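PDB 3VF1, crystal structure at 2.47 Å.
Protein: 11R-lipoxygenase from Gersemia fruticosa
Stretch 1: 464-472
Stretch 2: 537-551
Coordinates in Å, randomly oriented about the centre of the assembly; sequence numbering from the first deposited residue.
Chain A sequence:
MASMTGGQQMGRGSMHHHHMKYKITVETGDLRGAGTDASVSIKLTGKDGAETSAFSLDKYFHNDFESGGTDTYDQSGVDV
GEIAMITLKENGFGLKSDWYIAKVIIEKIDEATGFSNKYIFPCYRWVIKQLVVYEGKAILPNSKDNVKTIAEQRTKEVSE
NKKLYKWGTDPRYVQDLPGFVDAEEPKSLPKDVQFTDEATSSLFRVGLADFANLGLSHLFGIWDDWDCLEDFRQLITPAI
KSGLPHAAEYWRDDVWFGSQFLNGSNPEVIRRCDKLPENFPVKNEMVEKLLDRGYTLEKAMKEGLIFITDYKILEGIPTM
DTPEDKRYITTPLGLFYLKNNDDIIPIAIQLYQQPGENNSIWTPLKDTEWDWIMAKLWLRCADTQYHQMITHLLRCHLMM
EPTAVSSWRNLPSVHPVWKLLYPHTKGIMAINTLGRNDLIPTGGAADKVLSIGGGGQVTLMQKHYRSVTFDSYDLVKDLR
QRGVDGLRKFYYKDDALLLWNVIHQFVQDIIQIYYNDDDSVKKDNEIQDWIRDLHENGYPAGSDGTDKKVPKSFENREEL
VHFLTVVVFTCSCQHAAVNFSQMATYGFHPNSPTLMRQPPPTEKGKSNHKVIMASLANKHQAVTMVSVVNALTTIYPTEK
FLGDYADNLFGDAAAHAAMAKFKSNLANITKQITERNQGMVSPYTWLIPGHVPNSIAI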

ATOM      1  N   HIS A 464      -9.527   5.532  14.402  1.00 28.59           N
ATOM      2  CA  HIS A 464      -9.888   4.331  13.663  1.00 32.28           C
ATOM      3  C   HIS A 464      -9.144   3.115  14.201  1.00 31.46           C
ATOM      4  O   HIS A 464      -9.710   2.026  14.298  1.00 32.61           O
ATOM      5  CB  HIS A 464      -9.588   4.487  12.170  1.00 30.41           C
ATOM      6  CG  HIS A 464      -9.977   3.293  11.353  1.00 27.00           C
ATOM      7  ND1 HIS A 464     -11.257   3.100  10.880  1.00 28.72           N
ATOM      8  CD2 HIS A 464      -9.260   2.220  10.945  1.00 29.90           C
ATOM      9  CE1 HIS A 464     -11.309   1.964  10.207  1.00 26.86           C
ATOM     10  NE2 HIS A 464     -10.110   1.410  10.231  1.00 27.46           N
ATOM     11  N   TYR A 465      -7.876   3.306  14.549  1.00 30.16           N
ATOM     12  CA  TYR A 465      -7.048   2.207  15.030  1.00 31.00           C
ATOM     13  C   TYR A 465      -7.597   1.627  16.327  1.00 29.08           C
ATOM     14  O   TYR A 465      -7.637   0.413  16.502  1.00 32.32           O
ATOM     15  CB  TYR A 465      -5.603   2.665  15.239  1.00 31.10           C
ATOM     16  CG  TYR A 465      -4.680   1.541  15.649  1.00 34.58           C
ATOM     17  CD1 TYR A 465      -4.168   0.656  14.707  1.00 34.09           C
ATOM     18  CD2 TYR A 465      -4.326   1.355  16.978  1.00 34.03           C
ATOM     19  CE1 TYR A 465      -3.330  -0.376  15.077  1.00 33.61           C
ATOM     20  CE2 TYR A 465      -3.488   0.326  17.357  1.00 31.25           C
ATOM     21  CZ  TYR A 465      -2.993  -0.535  16.403  1.00 33.98           C
ATOM     22  OH  TYR A 465      -2.158  -1.562  16.776  1.00 38.00           O
ATOM     23  N   ARG A 466      -8.021   2.497  17.237  1.00 30.52           N
ATOM     24  CA  ARG A 466      -8.558   2.055  18.521  1.00 32.93           C
ATOM     25  C   ARG A 466      -9.650   0.999  18.368  1.00 36.28           C
ATOM     26  O   ARG A 466      -9.859   0.190  19.269  1.00 39.94           O
ATOM     27  CB  ARG A 466      -9.107   3.243  19.315  1.00 35.73           C
ATOM     28  CG  ARG A 466      -8.044   4.050  20.038  1.00 40.22           C
ATOM     29  CD  ARG A 466      -8.650   4.929  21.120  1.00 42.21           C
ATOM     30  NE  ARG A 466      -9.460   6.017  20.578  1.00 41.64           N
ATOM     31  CZ  ARG A 466      -8.974   7.191  20.179  1.00 43.95           C
ATOM     32  NH1 ARG A 466      -7.671   7.439  20.245  1.00 43.48           N
ATOM     33  NH2 ARG A 466      -9.793   8.119  19.705  1.00 37.65           N
ATOM     34  N   SER A 467     -10.341   1.005  17.231  1.00 31.98           N
ATOM     35  CA  SER A 467     -11.469   0.103  17.022  1.00 33.37           C
ATOM     36  C   SER A 467     -11.223  -0.939  15.932  1.00 34.38           C
ATOM     37  O   SER A 467     -12.066  -1.806  15.700  1.00 33.39           O
ATOM     38  CB  SER A 467     -12.722   0.908  16.667  1.00 33.80           C
ATOM     39  OG  SER A 467     -13.129   1.730  17.748  1.00 39.16           O
ATOM     40  N   VAL A 468     -10.078  -0.863  15.265  1.00 29.12           N
ATOM     41  CA  VAL A 468      -9.819  -1.744  14.131  1.00 32.16           C
ATOM     42  C   VAL A 468      -9.420  -3.149  14.568  1.00 32.29           C
ATOM     43  O   VAL A 468      -8.724  -3.328  15.566  1.00 30.78           O
ATOM     44  CB  VAL A 468      -8.712  -1.184  13.209  1.00 31.31           C
ATOM     45  CG1 VAL A 468      -7.336  -1.362  13.842  1.00 30.01           C
ATOM     46  CG2 VAL A 468      -8.759  -1.868  11.854  1.00 29.83           C
ATOM     47  N   THR A 469      -9.886  -4.142  13.818  1.00 32.52           N
ATOM     48  CA  THR A 469      -9.411  -5.512  13.965  1.00 35.91           C
ATOM     49  C   THR A 469      -9.147  -6.071  12.574  1.00 34.41           C
ATOM     50  O   THR A 469      -9.505  -5.454  11.574  1.00 35.14           O
ATOM     51  CB  THR A 469     -10.433  -6.412  14.688  1.00 36.27           C
ATOM     52  OG1 THR A 469     -11.435  -6.849  13.763  1.00 39.61           O
ATOM     53  CG2 THR A 469     -11.089  -5.669  15.844  1.00 36.15           C
ATOM     54  N   PHE A 470      -8.525  -7.242  12.509  1.00 34.82           N
ATOM     55  CA  PHE A 470      -8.186  -7.842  11.224  1.00 33.35           C
ATOM     56  C   PHE A 470      -9.391  -8.479  10.532  1.00 34.89           C
ATOM     57  O   PHE A 470      -9.289  -8.929   9.390  1.00 33.89           O
ATOM     58  CB  PHE A 470      -7.059  -8.864  11.386  1.00 37.47           C
ATOM     59  CG  PHE A 470      -5.693  -8.298  11.127  1.00 37.62           C
ATOM     60  CD1 PHE A 470      -5.013  -7.606  12.116  1.00 37.00           C
ATOM     61  CD2 PHE A 470      -5.094  -8.448   9.888  1.00 36.59           C
ATOM     62  CE1 PHE A 470      -3.755  -7.077  11.875  1.00 36.27           C
ATOM     63  CE2 PHE A 470      -3.839  -7.922   9.640  1.00 40.41           C
ATOM     64  CZ  PHE A 470      -3.168  -7.237  10.636  1.00 37.72           C
ATOM     65  N   ASP A 471     -10.532  -8.514  11.214  1.00 35.37           N
ATOM     66  CA  ASP A 471     -11.764  -8.979  10.585  1.00 38.39           C
ATOM     67  C   ASP A 471     -12.137  -8.063   9.424  1.00 36.84           C
ATOM     68  O   ASP A 471     -12.721  -8.504   8.433  1.00 33.51           O
ATOM     69  CB  ASP A 471     -12.913  -9.026  11.594  1.00 40.82           C
ATOM     70  CG  ASP A 471     -12.747 -10.133  12.617  1.00 49.85           C
ATOM     71  OD1 ASP A 471     -11.886 -11.017  12.412  1.00 45.35           O
ATOM     72  OD2 ASP A 471     -13.487 -10.124  13.624  1.00 57.75           O
ATOM     73  N   SER A 472     -11.792  -6.785   9.552  1.00 35.25           N
ATOM     74  CA  SER A 472     -12.095  -5.806   8.515  1.00 35.58           C
ATOM     75  C   SER A 472     -11.162  -5.954   7.315  1.00 32.43           C
ATOM     76  O   SER A 472     -11.314  -5.253   6.314  1.00 33.53           O
ATOM     77  CB  SER A 472     -12.007  -4.384   9.077  1.00 34.46           C
ATOM     78  OG  SER A 472     -10.682  -4.058   9.461  1.00 32.22           O
TER
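Stretch 2 (537-551) NGYPAGSDGTDKKVP

Stretch 2 leaves a helix at Tyr-539, the first residue to depart from helical angles, and then runs as an irregular loop along stretch 1. The two segments advance in the same sense: the nearest CA pairs step from Arg-466 and Gly-542 (5.3 Å) through Ser-467 and Thr-546 (6.0 Å) to Thr-469 and Lys-548 (4.1 Å). Together they bury 761 Å², both sides summed.

Tyr-465, in the t rotamer, reaches the start of the loop, where its OH donates a hydrogen bond to Pro-540 O at 2.8 Å. One face of its ring is covered by Lys-548, whose CE lies 3.5 Å from the centroid of the Tyr-465 ring, a CH-pi contact reinforced by a cation-pi interaction. From there Lys-548 NZ donates to Tyr-465 O and Val-468 O, both at 3.1 Å. These carbonyls belong to the first and last residues of a type I turn, while Ala-541 O (3.0 Å) and Thr-546 O (2.9 Å) also accept from Lys-548 NZ and tie the buried ammonium to its own loop; the four carbonyls share its three hydrogens.

Within the stretch 1 turn, Arg-466 faces a second type I turn, Gly-542 to Gly-545. Arg-466 NE makes a long salt bridge with Asp-544 OD2 (3.8 Å), and Arg-466 CD lies 3.1 Å from Ser-543 OG. Ser-467 directs its CA-to-CB bond away, yet a water bridges its OG to Thr-546 OG1 and, weakly, to Asp-544 OD2.

Of the nearest CA pairs, Thr-469 and Lys-548 are the closest; Thr-469 CA lies 3.5 Å from Lys-548 O. The same carbonyl accepts a hydrogen bond from Phe-470 N at 3.0 Å, fastening main chain to main chain. The Phe-470 ring turns its edge to the face of Tyr-539, centroids 5.1 Å apart and planes at 89°, and Phe-470 CE1 packs against Val-550 CG2 at 3.4 Å. Finally, Asp-471 OD2 lies 3.1 Å from Lys-549 CD.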

ATOM      1  N   ASN A 537       3.927  -6.563  19.677  1.00 34.41           N
ATOM      2  CA  ASN A 537       4.495  -5.256  19.361  1.00 37.54           C
ATOM      3  C   ASN A 537       3.972  -4.654  18.058  1.00 38.68           C
ATOM      4  O   ASN A 537       3.913  -3.433  17.915  1.00 36.29           O
ATOM      5  CB  ASN A 537       6.021  -5.350  19.305  1.00 38.86           C
ATOM      6  CG  ASN A 537       6.617  -5.890  20.592  1.00 43.15           C
ATOM      7  OD1 ASN A 537       6.715  -5.176  21.591  1.00 39.05           O
ATOM      8  ND2 ASN A 537       7.022  -7.155  20.572  1.00 37.54           N
ATOM      9  N   GLY A 538       3.600  -5.508  17.110  1.00 36.78           N
ATOM     10  CA  GLY A 538       3.142  -5.048  15.813  1.00 34.53           C
ATOM     11  C   GLY A 538       1.797  -4.347  15.862  1.00 36.66           C
ATOM     12  O   GLY A 538       1.580  -3.358  15.158  1.00 32.97           O
ATOM     13  N   TYR A 539       0.891  -4.854  16.691  1.00 32.71           N
ATOM     14  CA  TYR A 539      -0.468  -4.334  16.739  1.00 33.04           C
ATOM     15  C   TYR A 539      -0.997  -4.250  18.164  1.00 35.32           C
ATOM     16  O   TYR A 539      -1.875  -5.021  18.549  1.00 38.63           O
ATOM     17  CB  TYR A 539      -1.391  -5.213  15.893  1.00 32.13           C
ATOM     18  CG  TYR A 539      -0.928  -5.354  14.461  1.00 32.16           C
ATOM     19  CD1 TYR A 539      -1.218  -4.377  13.519  1.00 31.54           C
ATOM     20  CD2 TYR A 539      -0.194  -6.458  14.054  1.00 30.19           C
ATOM     21  CE1 TYR A 539      -0.794  -4.497  12.210  1.00 29.41           C
ATOM     22  CE2 TYR A 539       0.235  -6.589  12.747  1.00 31.15           C
ATOM     23  CZ  TYR A 539      -0.068  -5.605  11.828  1.00 31.03           C
ATOM     24  OH  TYR A 539       0.359  -5.731  10.525  1.00 28.94           O
ATOM     25  N   PRO A 540      -0.465  -3.305  18.953  1.00 36.29           N
ATOM     26  CA  PRO A 540      -0.955  -3.090  20.319  1.00 38.93           C
ATOM     27  C   PRO A 540      -2.447  -2.771  20.329  1.00 39.91           C
ATOM     28  O   PRO A 540      -2.934  -2.090  19.427  1.00 41.64           O
ATOM     29  CB  PRO A 540      -0.130  -1.893  20.811  1.00 36.29           C
ATOM     30  CG  PRO A 540       0.413  -1.251  19.577  1.00 40.84           C
ATOM     31  CD  PRO A 540       0.594  -2.350  18.587  1.00 34.80           C
ATOM     32  N   ALA A 541      -3.158  -3.265  21.338  1.00 41.17           N
ATOM     33  CA  ALA A 541      -4.613  -3.159  21.385  1.00 38.77           C
ATOM     34  C   ALA A 541      -5.102  -1.717  21.279  1.00 37.55           C
ATOM     35  O   ALA A 541      -6.136  -1.451  20.666  1.00 34.76           O
ATOM     36  CB  ALA A 541      -5.141  -3.800  22.658  1.00 40.21           C
ATOM     37  N   GLY A 542      -4.359  -0.792  21.878  1.00 33.64           N
ATOM     38  CA  GLY A 542      -4.758   0.604  21.897  1.00 34.50           C
ATOM     39  C   GLY A 542      -5.421   0.977  23.208  1.00 38.24           C
ATOM     40  O   GLY A 542      -5.594   0.130  24.086  1.00 40.57           O
ATOM     41  N   SER A 543      -5.813   2.241  23.336  1.00 38.60           N
ATOM     42  CA  SER A 543      -6.288   2.771  24.611  1.00 37.55           C
ATOM     43  C   SER A 543      -7.742   2.409  24.926  1.00 38.97           C
ATOM     44  O   SER A 543      -8.262   2.788  25.975  1.00 43.44           O
ATOM     45  CB  SER A 543      -6.109   4.291  24.651  1.00 35.07           C
ATOM     46  OG  SER A 543      -6.960   4.936  23.721  1.00 39.07           O
ATOM     47  N   ASP A 544      -8.399   1.686  24.024  1.00 39.41           N
ATOM     48  CA  ASP A 544      -9.740   1.176  24.296  1.00 39.28           C
ATOM     49  C   ASP A 544      -9.692  -0.306  24.653  1.00 43.80           C
ATOM     50  O   ASP A 544     -10.709  -0.899  25.015  1.00 48.51           O
ATOM     51  CB  ASP A 544     -10.664   1.391  23.094  1.00 41.33           C
ATOM     52  CG  ASP A 544     -11.203   2.807  23.014  1.00 49.13           C
ATOM     53  OD1 ASP A 544     -11.227   3.496  24.056  1.00 48.85           O
ATOM     54  OD2 ASP A 544     -11.611   3.229  21.909  1.00 52.37           O
ATOM     55  N   GLY A 545      -8.508  -0.901  24.546  1.00 39.60           N
ATOM     56  CA  GLY A 545      -8.327  -2.302  24.877  1.00 37.98           C
ATOM     57  C   GLY A 545      -8.907  -3.229  23.827  1.00 43.29           C
ATOM     58  O   GLY A 545      -9.109  -4.415  24.082  1.00 46.70           O
ATOM     59  N   THR A 546      -9.167  -2.694  22.638  1.00 41.62           N
ATOM     60  CA  THR A 546      -9.753  -3.483  21.561  1.00 41.67           C
ATOM     61  C   THR A 546      -8.709  -4.382  20.908  1.00 42.90           C
ATOM     62  O   THR A 546      -7.849  -3.913  20.164  1.00 40.65           O
ATOM     63  CB  THR A 546     -10.375  -2.584  20.479  1.00 39.63           C
ATOM     64  OG1 THR A 546     -11.326  -1.695  21.079  1.00 38.88           O
ATOM     65  CG2 THR A 546     -11.068  -3.427  19.416  1.00 33.05           C
ATOM     66  N   ASP A 547      -8.794  -5.677  21.195  1.00 42.34           N
ATOM     67  CA  ASP A 547      -7.891  -6.654  20.605  1.00 38.52           C
ATOM     68  C   ASP A 547      -8.010  -6.632  19.083  1.00 40.41           C
ATOM     69  O   ASP A 547      -9.113  -6.585  18.537  1.00 40.99           O
ATOM     70  CB  ASP A 547      -8.197  -8.051  21.152  1.00 42.89           C
ATOM     71  CG  ASP A 547      -7.397  -9.137  20.465  1.00 43.54           C
ATOM     72  OD1 ASP A 547      -6.165  -9.191  20.671  1.00 46.92           O
ATOM     73  OD2 ASP A 547      -8.000  -9.943  19.724  1.00 42.85           O
ATOM     74  N   LYS A 548      -6.866  -6.670  18.406  1.00 39.77           N
ATOM     75  CA  LYS A 548      -6.816  -6.534  16.953  1.00 36.00           C
ATOM     76  C   LYS A 548      -7.042  -7.866  16.244  1.00 36.56           C
ATOM     77  O   LYS A 548      -7.044  -7.927  15.016  1.00 35.91           O
ATOM     78  CB  LYS A 548      -5.467  -5.944  16.538  1.00 36.05           C
ATOM     79  CG  LYS A 548      -5.157  -4.615  17.211  1.00 36.31           C
ATOM     80  CD  LYS A 548      -5.597  -3.439  16.361  1.00 34.02           C
ATOM     81  CE  LYS A 548      -5.815  -2.191  17.200  1.00 31.36           C
ATOM     82  NZ  LYS A 548      -7.101  -2.241  17.948  1.00 34.03           N
ATOM     83  N   LYS A 549      -7.228  -8.925  17.025  1.00 36.59           N
ATOM     84  CA  LYS A 549      -7.501 -10.258  16.489  1.00 34.28           C
ATOM     85  C   LYS A 549      -6.360 -10.789  15.622  1.00 37.15           C
ATOM     86  O   LYS A 549      -6.588 -11.496  14.640  1.00 36.04           O
ATOM     87  CB  LYS A 549      -8.818 -10.270  15.711  1.00 34.56           C
ATOM     88  CG  LYS A 549     -10.032 -10.022  16.586  1.00 39.00           C
ATOM     89  CD  LYS A 549     -11.327 -10.252  15.830  1.00 46.28           C
ATOM     90  CE  LYS A 549     -12.536  -9.994  16.716  1.00 46.65           C
ATOM     91  NZ  LYS A 549     -12.571 -10.890  17.909  1.00 49.14           N
ATOM     92  N   VAL A 550      -5.132 -10.443  15.993  1.00 36.48           N
ATOM     93  CA  VAL A 550      -3.958 -11.077  15.411  1.00 36.65           C
ATOM     94  C   VAL A 550      -3.646 -12.319  16.240  1.00 42.00           C
ATOM     95  O   VAL A 550      -3.575 -12.240  17.466  1.00 44.60           O
ATOM     96  CB  VAL A 550      -2.742 -10.139  15.422  1.00 39.81           C
ATOM     97  CG1 VAL A 550      -1.522 -10.843  14.841  1.00 37.53           C
ATOM     98  CG2 VAL A 550      -3.047  -8.866  14.649  1.00 35.96           C
ATOM     99  N   PRO A 551      -3.471 -13.475  15.581  1.00 40.45           N
ATOM    100  CA  PRO A 551      -3.274 -14.721  16.332  1.00 38.91           C
ATOM    101  C   PRO A 551      -2.076 -14.666  17.277  1.00 43.46           C
ATOM    102  O   PRO A 551      -1.073 -14.020  16.971  1.00 42.70           O
ATOM    103  CB  PRO A 551      -3.026 -15.759  15.233  1.00 41.35           C
ATOM    104  CG  PRO A 551      -3.631 -15.178  14.006  1.00 38.99           C
ATOM    105  CD  PRO A 551      -3.446 -13.699  14.126  1.00 37.32           C
TER
HETATM  106  O   HOH W   1     -13.176   0.802  20.306  1.00 41.12           O